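Side-chain contacts in SusD superfamily protein (Bacteroides thetaiotaomicron VPI-5482, PDB 3HDX), which probably binds polysaccharide at the outer membrane as a SusD-family partner in carbohydrate uptake: residues Thr25-Ala28 and Leu29-Asn33; Lys70-Asn74 and Trp75-Tyr79; Glu398-Phe401 and Lys402-Gly406. All coordinates share one frame; numbering follows the deposited sequence. Where two conformers were deposited one is given.

Interaction 1. Residues Thr25-Ala28 and Leu29-Asn33; sequences TRAA and LADNN
From R26 and A27 the last turn of helix 11-30 is bonded to the residues four further on: A30 N donates to R26 O at 2.8 Å, nearly in line with the carbonyl, and D31 N to A27 O at 2.9 Å. One step earlier the turn is slacker, and L29 N makes weak bonds to T25 O and R26 O. D31 is the first residue to leave helical angles. In the conformer given, one of two, its CG stands beside its own backbone N (chi1 -75°), which folds the carboxylate back along the helix toward A27, with OD1 3.9 Å from the methyl CB of A27. On the buried side L29 sends CD1 back along the turn, 3.6 Å from T25 O and 4.2 Å from A28 CB. F78 of helix 76-91 packs on both A28 and L29, while A28 O accepts a hydrogen bond from R77 NE. Chemically the turn is thus two-sided: an apolar flank of A28 and L29 packs into the helical core, and D31, whose side chain touches that of R77, brings a carboxylate to the helix C-terminus, where in this conformer its charge would probably be poorly placed for the helix dipole.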
loop_
_atom_site.group_PDB
_atom_site.type_symbol
_atom_site.label_atom_id
_atom_site.label_comp_id
_atom_site.label_asym_id
_atom_site.label_seq_id
_atom_site.Cartn_x
_atom_site.Cartn_y
_atom_site.Cartn_z
ATOM N N THR A 25 -7.969 -5.139 -8.815
ATOM C CA THR A 25 -7.393 -4.543 -7.585
ATOM C C THR A 25 -6.127 -3.738 -7.933
ATOM O O THR A 25 -5.969 -2.604 -7.518
ATOM C CB THR A 25 -7.125 -5.570 -6.488
ATOM O OG1 THR A 25 -8.289 -6.412 -6.300
ATOM C CG2 THR A 25 -6.778 -4.826 -5.186
ATOM N N ARG A 26 -5.296 -4.303 -8.798
ATOM C CA ARG A 26 -4.093 -3.604 -9.301
ATOM C C ARG A 26 -4.531 -2.311 -10.008
ATOM O O ARG A 26 -4.007 -1.248 -9.731
ATOM C CB ARG A 26 -3.321 -4.506 -10.239
ATOM C CG ARG A 26 -2.075 -3.878 -10.807
ATOM C CD ARG A 26 -1.377 -4.815 -11.725
ATOM N NE ARG A 26 -2.142 -5.066 -12.970
ATOM C CZ ARG A 26 -2.600 -6.256 -13.417
ATOM N NH1 ARG A 26 -2.375 -7.420 -12.796
ATOM N NH2 ARG A 26 -3.287 -6.292 -14.563
ATOM N N ALA A 27 -5.552 -2.416 -10.875
ATOM C CA ALA A 27 -6.053 -1.256 -11.606
ATOM C C ALA A 27 -6.583 -0.149 -10.695
ATOM O O ALA A 27 -6.368 1.043 -10.974
ATOM C CB ALA A 27 -7.117 -1.673 -12.611
ATOM N N ALA A 28 -7.221 -0.515 -9.579
ATOM C CA ALA A 28 -7.749 0.490 -8.644
ATOM C C ALA A 28 -6.640 1.364 -8.059
ATOM O O ALA A 28 -6.790 2.558 -7.914
ATOM C CB ALA A 28 -8.558 -0.167 -7.488
ATOM N N LEU A 29 -5.522 0.716 -7.731
ATOM C CA LEU A 29 -4.348 1.394 -7.142
ATOM C C LEU A 29 -3.477 2.069 -8.186
ATOM O O LEU A 29 -2.844 3.076 -7.908
ATOM C CB LEU A 29 -3.481 0.413 -6.327
ATOM C CG LEU A 29 -3.951 0.176 -4.894
ATOM C CD1 LEU A 29 -5.364 -0.351 -4.786
ATOM C CD2 LEU A 29 -2.974 -0.720 -4.175
ATOM N N ALA A 30 -3.436 1.505 -9.384
ATOM C CA ALA A 30 -2.524 1.990 -10.436
ATOM C C ALA A 30 -3.117 3.066 -11.333
ATOM O O ALA A 30 -2.374 3.901 -11.834
ATOM C CB ALA A 30 -2.002 0.820 -11.305
ATOM N N ASP A 31 -4.431 3.073 -11.515
ATOM C CA ASP A 31 -5.042 4.018 -12.438
ATOM C C ASP A 31 -4.740 5.459 -11.993
ATOM O O ASP A 31 -4.846 5.820 -10.813
ATOM C CB ASP A 31 -6.539 3.725 -12.647
ATOM C CG ASP A 31 -6.812 2.476 -13.563
ATOM O OD1 ASP A 31 -5.882 1.780 -14.065
ATOM O OD2 ASP A 31 -8.018 2.178 -13.749
ATOM N N ASN A 32 -4.302 6.263 -12.960
ATOM C CA ASN A 32 -3.872 7.654 -12.714
ATOM C C ASN A 32 -2.818 7.782 -11.600
ATOM O O ASN A 32 -2.689 8.836 -10.971
ATOM C CB ASN A 32 -5.094 8.548 -12.452
ATOM C CG ASN A 32 -6.003 8.626 -13.676
ATOM O OD1 ASN A 32 -7.177 8.246 -13.621
ATOM N ND2 ASN A 32 -5.430 9.031 -14.794
ATOM N N ASN A 33 -2.027 6.718 -11.417
ATOM C CA ASN A 33 -1.001 6.677 -10.382
ATOM C C ASN A 33 -1.541 6.932 -8.965
ATOM O O ASN A 33 -0.827 7.436 -8.093
ATOM C CB ASN A 33 0.164 7.619 -10.746
ATOM C CG ASN A 33 0.910 7.156 -11.946
ATOM O OD1 ASN A 33 1.108 5.958 -12.113
ATOM N ND2 ASN A 33 1.233 8.086 -12.854
#

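Interaction 2. Residues Lys70-Asn74 and Trp75-Tyr79; sequences KKVSN and WRRFY
R77 reaches back across the bend between helices 67-73 and 76-91 to grip V72 O, a local side-chain-to-backbone contact that ties the end of the first helix to the start of the second. Both terminal nitrogens go to that one oxygen: NH2 at 2.9 Å from V72 O, in the carbonyl plane and on a lone pair, and NH1 at 3.2 Å from V72 O but from above that plane. The oxygen itself lies in the guanidinium plane. R77 starts with CG between its backbone N and carbonyl carbon (chi1 63°) and then runs extended to NE, which carries the charged end back to the end of helix 67-73. F78 CE2 lies over the rim of one guanidinium face. N74 makes the second tie. With its CG anti to the backbone N (chi1 -176°), OD1 turns forward to take R76 N at 2.9 Å in a bond of 160°, meeting a backbone N-H in the first turn of the new helix. A water bridges the bend, donating to S73 O at 2.6 Å and accepting from W75 N; it also sits over one face of the W75 ring, with Y79 CE2 over the opposite face, both toward the rim. S73 OG bonds back to K70 O, within helix 67-73. Around the bend, W75 meets W129 edge-to-face and touches M125, both of helix 104-129, and I464 of helix 462-467 packs on N74 and W75.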
loop_
_atom_site.group_PDB
_atom_site.type_symbol
_atom_site.label_atom_id
_atom_site.label_comp_id
_atom_site.label_asym_id
_atom_site.label_seq_id
_atom_site.Cartn_x
_atom_site.Cartn_y
_atom_site.Cartn_z
ATOM N N LYS A 70 -10.274 15.108 -10.484
ATOM C CA LYS A 70 -11.613 14.569 -10.671
ATOM C C LYS A 70 -11.576 13.040 -10.884
ATOM O O LYS A 70 -12.371 12.293 -10.300
ATOM C CB LYS A 70 -12.307 15.287 -11.844
ATOM C CG LYS A 70 -12.513 16.772 -11.586
ATOM C CD LYS A 70 -13.274 17.442 -12.690
ATOM C CE LYS A 70 -13.382 18.914 -12.361
ATOM N NZ LYS A 70 -12.048 19.410 -11.995
ATOM N N LYS A 71 -10.656 12.576 -11.720
ATOM C CA LYS A 71 -10.495 11.140 -12.014
ATOM C C LYS A 71 -10.080 10.318 -10.798
ATOM O O LYS A 71 -10.638 9.246 -10.517
ATOM C CB LYS A 71 -9.456 10.947 -13.119
ATOM C CG LYS A 71 -9.934 11.404 -14.505
ATOM C CD LYS A 71 -8.751 11.347 -15.461
ATOM C CE LYS A 71 -9.136 11.324 -16.941
ATOM N NZ LYS A 71 -7.818 11.614 -17.695
ATOM N N VAL A 72 -9.099 10.807 -10.069
ATOM C CA VAL A 72 -8.662 10.076 -8.856
ATOM C C VAL A 72 -9.801 10.003 -7.835
ATOM O O VAL A 72 -9.989 8.963 -7.211
ATOM C CB VAL A 72 -7.423 10.726 -8.221
ATOM C CG1 VAL A 72 -7.089 10.128 -6.856
ATOM C CG2 VAL A 72 -6.234 10.577 -9.161
ATOM N N SER A 73 -10.597 11.075 -7.749
ATOM C CA SER A 73 -11.665 11.203 -6.772
ATOM C C SER A 73 -12.876 10.322 -7.038
ATOM O O SER A 73 -13.689 10.185 -6.143
ATOM C CB SER A 73 -12.155 12.660 -6.623
ATOM O OG SER A 73 -13.028 13.044 -7.656
ATOM N N ASN A 74 -13.002 9.749 -8.231
ATOM C CA ASN A 74 -14.115 8.854 -8.569
ATOM C C ASN A 74 -13.731 7.453 -8.088
ATOM O O ASN A 74 -12.783 6.884 -8.580
ATOM C CB ASN A 74 -14.356 8.891 -10.094
ATOM C CG ASN A 74 -15.557 8.059 -10.518
ATOM O OD1 ASN A 74 -15.711 6.922 -10.084
ATOM N ND2 ASN A 74 -16.402 8.614 -11.393
ATOM N N TRP A 75 -14.524 6.905 -7.164
ATOM C CA TRP A 75 -14.247 5.604 -6.556
ATOM C C TRP A 75 -14.706 4.357 -7.344
ATOM O O TRP A 75 -14.618 3.260 -6.842
ATOM C CB TRP A 75 -14.749 5.560 -5.088
ATOM C CG TRP A 75 -16.222 5.787 -4.925
ATOM C CD1 TRP A 75 -17.259 5.377 -5.758
ATOM C CD2 TRP A 75 -16.843 6.462 -3.834
ATOM N NE1 TRP A 75 -18.462 5.769 -5.233
ATOM C CE2 TRP A 75 -18.244 6.413 -4.050
ATOM C CE3 TRP A 75 -16.360 7.101 -2.677
ATOM C CZ2 TRP A 75 -19.144 6.997 -3.179
ATOM C CZ3 TRP A 75 -17.259 7.662 -1.802
ATOM C CH2 TRP A 75 -18.636 7.638 -2.074
ATOM N N ARG A 76 -15.195 4.527 -8.584
ATOM C CA ARG A 76 -15.743 3.397 -9.347
ATOM C C ARG A 76 -14.804 2.180 -9.408
ATOM O O ARG A 76 -15.260 1.047 -9.272
ATOM C CB ARG A 76 -16.174 3.870 -10.756
ATOM C CG ARG A 76 -16.930 2.861 -11.574
ATOM C CD ARG A 76 -17.366 3.381 -12.970
ATOM N NE ARG A 76 -18.121 2.346 -13.677
ATOM C CZ ARG A 76 -19.449 2.246 -13.667
ATOM N NH1 ARG A 76 -20.186 3.134 -13.015
ATOM N NH2 ARG A 76 -20.045 1.259 -14.325
ATOM N N ARG A 77 -13.513 2.424 -9.674
ATOM C CA ARG A 77 -12.544 1.357 -9.791
ATOM C C ARG A 77 -12.434 0.461 -8.550
ATOM O O ARG A 77 -12.154 -0.724 -8.669
ATOM C CB ARG A 77 -11.174 1.897 -10.206
ATOM C CG ARG A 77 -10.547 2.846 -9.197
ATOM C CD ARG A 77 -9.379 3.646 -9.803
ATOM N NE ARG A 77 -8.725 4.522 -8.827
ATOM C CZ ARG A 77 -9.172 5.729 -8.446
ATOM N NH1 ARG A 77 -10.346 6.212 -8.899
ATOM N NH2 ARG A 77 -8.457 6.482 -7.595
ATOM N N PHE A 78 -12.699 1.028 -7.383
ATOM C CA PHE A 78 -12.752 0.227 -6.155
ATOM C C PHE A 78 -13.997 -0.654 -6.110
ATOM O O PHE A 78 -13.897 -1.822 -5.777
ATOM C CB PHE A 78 -12.585 1.109 -4.921
ATOM C CG PHE A 78 -11.206 1.673 -4.823
ATOM C CD1 PHE A 78 -10.198 0.904 -4.214
ATOM C CD2 PHE A 78 -10.865 2.874 -5.411
ATOM C CE1 PHE A 78 -8.890 1.382 -4.145
ATOM C CE2 PHE A 78 -9.544 3.322 -5.354
ATOM C CZ PHE A 78 -8.584 2.586 -4.729
ATOM N N TYR A 79 -15.157 -0.099 -6.440
ATOM C CA TYR A 79 -16.389 -0.898 -6.516
ATOM C C TYR A 79 -16.291 -1.970 -7.610
ATOM O O TYR A 79 -16.898 -3.037 -7.472
ATOM C CB TYR A 79 -17.661 -0.045 -6.603
ATOM C CG TYR A 79 -17.914 0.593 -5.282
ATOM C CD1 TYR A 79 -18.393 -0.190 -4.220
ATOM C CD2 TYR A 79 -17.676 1.935 -5.057
ATOM C CE1 TYR A 79 -18.575 0.349 -2.969
ATOM C CE2 TYR A 79 -17.871 2.468 -3.825
ATOM C CZ TYR A 79 -18.332 1.679 -2.778
ATOM O OH TYR A 79 -18.459 2.254 -1.549
HETATM O O HOH W 1 -16.068 9.171 -5.642
#

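Interaction 3. Residues Glu398-Phe401 and Lys402-Gly406; sequences EVSF and KKDFG
S400 and D404 are linked in both directions by hydrogen bonds across the first turn of helix 401-405. S400, at the N-cap, offers its N-H to D404 OD2 at 2.9 Å on the anti lone pair, and S400 O takes D404 N at 3.0 Å. D404 is put there by a chi1 of -58°, with CG beside its own backbone N; its other oxygen, OD1, forms a salt bridge with R397. Replacing D404 with an alanine is likely to leave the S400 N-H and the R397 charge without this partner, and the loop before the helix less firmly held. Waters add two bridges in the conformers given: one joins S400 OG to K403 N, the other E398 O to K403 NZ. The apolar contacts are made by F405: V399 CG2 lies 3.7 Å from F405 CE2, in the plane of the ring at its edge, the two side chains crossing at about a right angle. F401 CD1 approaches F405 CB at 4.0 Å. At the far end G406 has a positive phi and its N bonds to K402 O. The short helix lies on the surface, with F401 against S380 and V384 of helix 380-391 and both phenylalanines against L412 of helix 409-423.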
loop_
_atom_site.group_PDB
_atom_site.type_symbol
_atom_site.label_atom_id
_atom_site.label_comp_id
_atom_site.label_asym_id
_atom_site.label_seq_id
_atom_site.Cartn_x
_atom_site.Cartn_y
_atom_site.Cartn_z
ATOM N N GLU A 398 22.739 1.659 16.245
ATOM C CA GLU A 398 21.656 1.421 17.186
ATOM C C GLU A 398 21.444 2.659 18.060
ATOM O O GLU A 398 22.401 3.357 18.389
ATOM C CB GLU A 398 21.987 0.263 18.113
ATOM C CG GLU A 398 21.892 -1.044 17.415
ATOM C CD GLU A 398 22.062 -2.236 18.323
ATOM O OE1 GLU A 398 22.603 -2.093 19.445
ATOM O OE2 GLU A 398 21.623 -3.319 17.882
ATOM N N VAL A 399 20.180 2.901 18.396
ATOM C CA VAL A 399 19.773 3.912 19.332
ATOM C C VAL A 399 19.249 3.273 20.613
ATOM O O VAL A 399 18.929 2.090 20.643
ATOM C CB VAL A 399 18.744 4.904 18.754
ATOM C CG1 VAL A 399 19.399 5.748 17.616
ATOM C CG2 VAL A 399 17.458 4.149 18.258
ATOM N N SER A 400 19.215 4.083 21.671
ATOM C CA SER A 400 18.678 3.641 22.954
ATOM C C SER A 400 17.727 4.695 23.497
ATOM O O SER A 400 17.887 5.911 23.303
ATOM C CB SER A 400 19.792 3.288 23.933
ATOM O OG SER A 400 20.499 4.449 24.266
ATOM N N PHE A 401 16.707 4.222 24.202
ATOM C CA PHE A 401 15.636 5.102 24.672
ATOM C C PHE A 401 16.127 6.245 25.595
ATOM O O PHE A 401 15.753 7.406 25.381
ATOM C CB PHE A 401 14.505 4.244 25.287
ATOM C CG PHE A 401 13.215 4.973 25.544
ATOM C CD1 PHE A 401 12.686 5.889 24.616
ATOM C CD2 PHE A 401 12.452 4.687 26.685
ATOM C CE1 PHE A 401 11.485 6.539 24.849
ATOM C CE2 PHE A 401 11.196 5.326 26.888
ATOM C CZ PHE A 401 10.730 6.240 25.975
ATOM N N LYS A 402 16.988 5.922 26.571
ATOM C CA LYS A 402 17.476 6.969 27.492
ATOM C C LYS A 402 18.481 7.908 26.864
ATOM O O LYS A 402 18.262 9.131 26.820
ATOM C CB LYS A 402 18.031 6.345 28.781
ATOM C CG LYS A 402 18.453 7.355 29.816
ATOM C CD LYS A 402 18.902 6.627 31.094
ATOM C CE LYS A 402 19.562 7.584 32.067
ATOM N NZ LYS A 402 18.741 8.805 32.392
ATOM N N LYS A 403 19.549 7.343 26.319
ATOM C CA LYS A 403 20.638 8.150 25.736
ATOM C C LYS A 403 20.195 9.010 24.562
ATOM O O LYS A 403 20.582 10.186 24.483
ATOM C CB LYS A 403 21.803 7.258 25.308
ATOM C CG LYS A 403 23.056 7.985 24.815
ATOM C CD LYS A 403 24.101 6.986 24.340
ATOM C CE LYS A 403 23.557 6.234 23.130
ATOM N NZ LYS A 403 24.475 5.209 22.576
ATOM N N ASP A 404 19.380 8.431 23.663
ATOM C CA ASP A 404 19.001 9.146 22.420
ATOM C C ASP A 404 17.660 9.853 22.429
ATOM O O ASP A 404 17.467 10.794 21.628
ATOM C CB ASP A 404 19.118 8.188 21.247
ATOM C CG ASP A 404 20.501 7.641 21.121
ATOM O OD1 ASP A 404 21.433 8.477 21.098
ATOM O OD2 ASP A 404 20.707 6.432 21.001
ATOM N N PHE A 405 16.763 9.452 23.333
ATOM C CA PHE A 405 15.403 10.064 23.386
ATOM C C PHE A 405 15.032 10.603 24.740
ATOM O O PHE A 405 13.933 11.148 24.882
ATOM C CB PHE A 405 14.337 9.066 22.884
ATOM C CG PHE A 405 14.638 8.518 21.527
ATOM C CD1 PHE A 405 14.318 9.251 20.373
ATOM C CD2 PHE A 405 15.294 7.292 21.394
ATOM C CE1 PHE A 405 14.671 8.749 19.109
ATOM C CE2 PHE A 405 15.620 6.797 20.159
ATOM C CZ PHE A 405 15.312 7.515 19.006
ATOM N N GLY A 406 15.926 10.502 25.724
ATOM C CA GLY A 406 15.630 10.958 27.092
ATOM C C GLY A 406 14.415 10.291 27.713
ATOM O O GLY A 406 13.722 10.925 28.507
HETATM O O HOH W 2 22.715 3.393 21.420
HETATM O O HOH W 3 20.492 4.695 26.913
#

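Along the chain the three contacts come in series, 25-33 first, then 70-79, then 398-406. Interactions 1 and 2 are neighbours, their centres 10 Å apart, and touch directly through R77 and F78. R77 therefore joins the end of helix 11-30 to the bend between helices 67-73 and 76-91, all within the part of the chain related to starch-binding proteins associated with the outer membrane. Interaction 3 stands apart, on the opposite side of the chain's centre and in the later part that carries the SusD signature, its centre 41 Å from that of interaction 1 and 44 Å from that of interaction 2. Two contacts thus knit helix ends within one helical region, while the third shapes a distant surface turn.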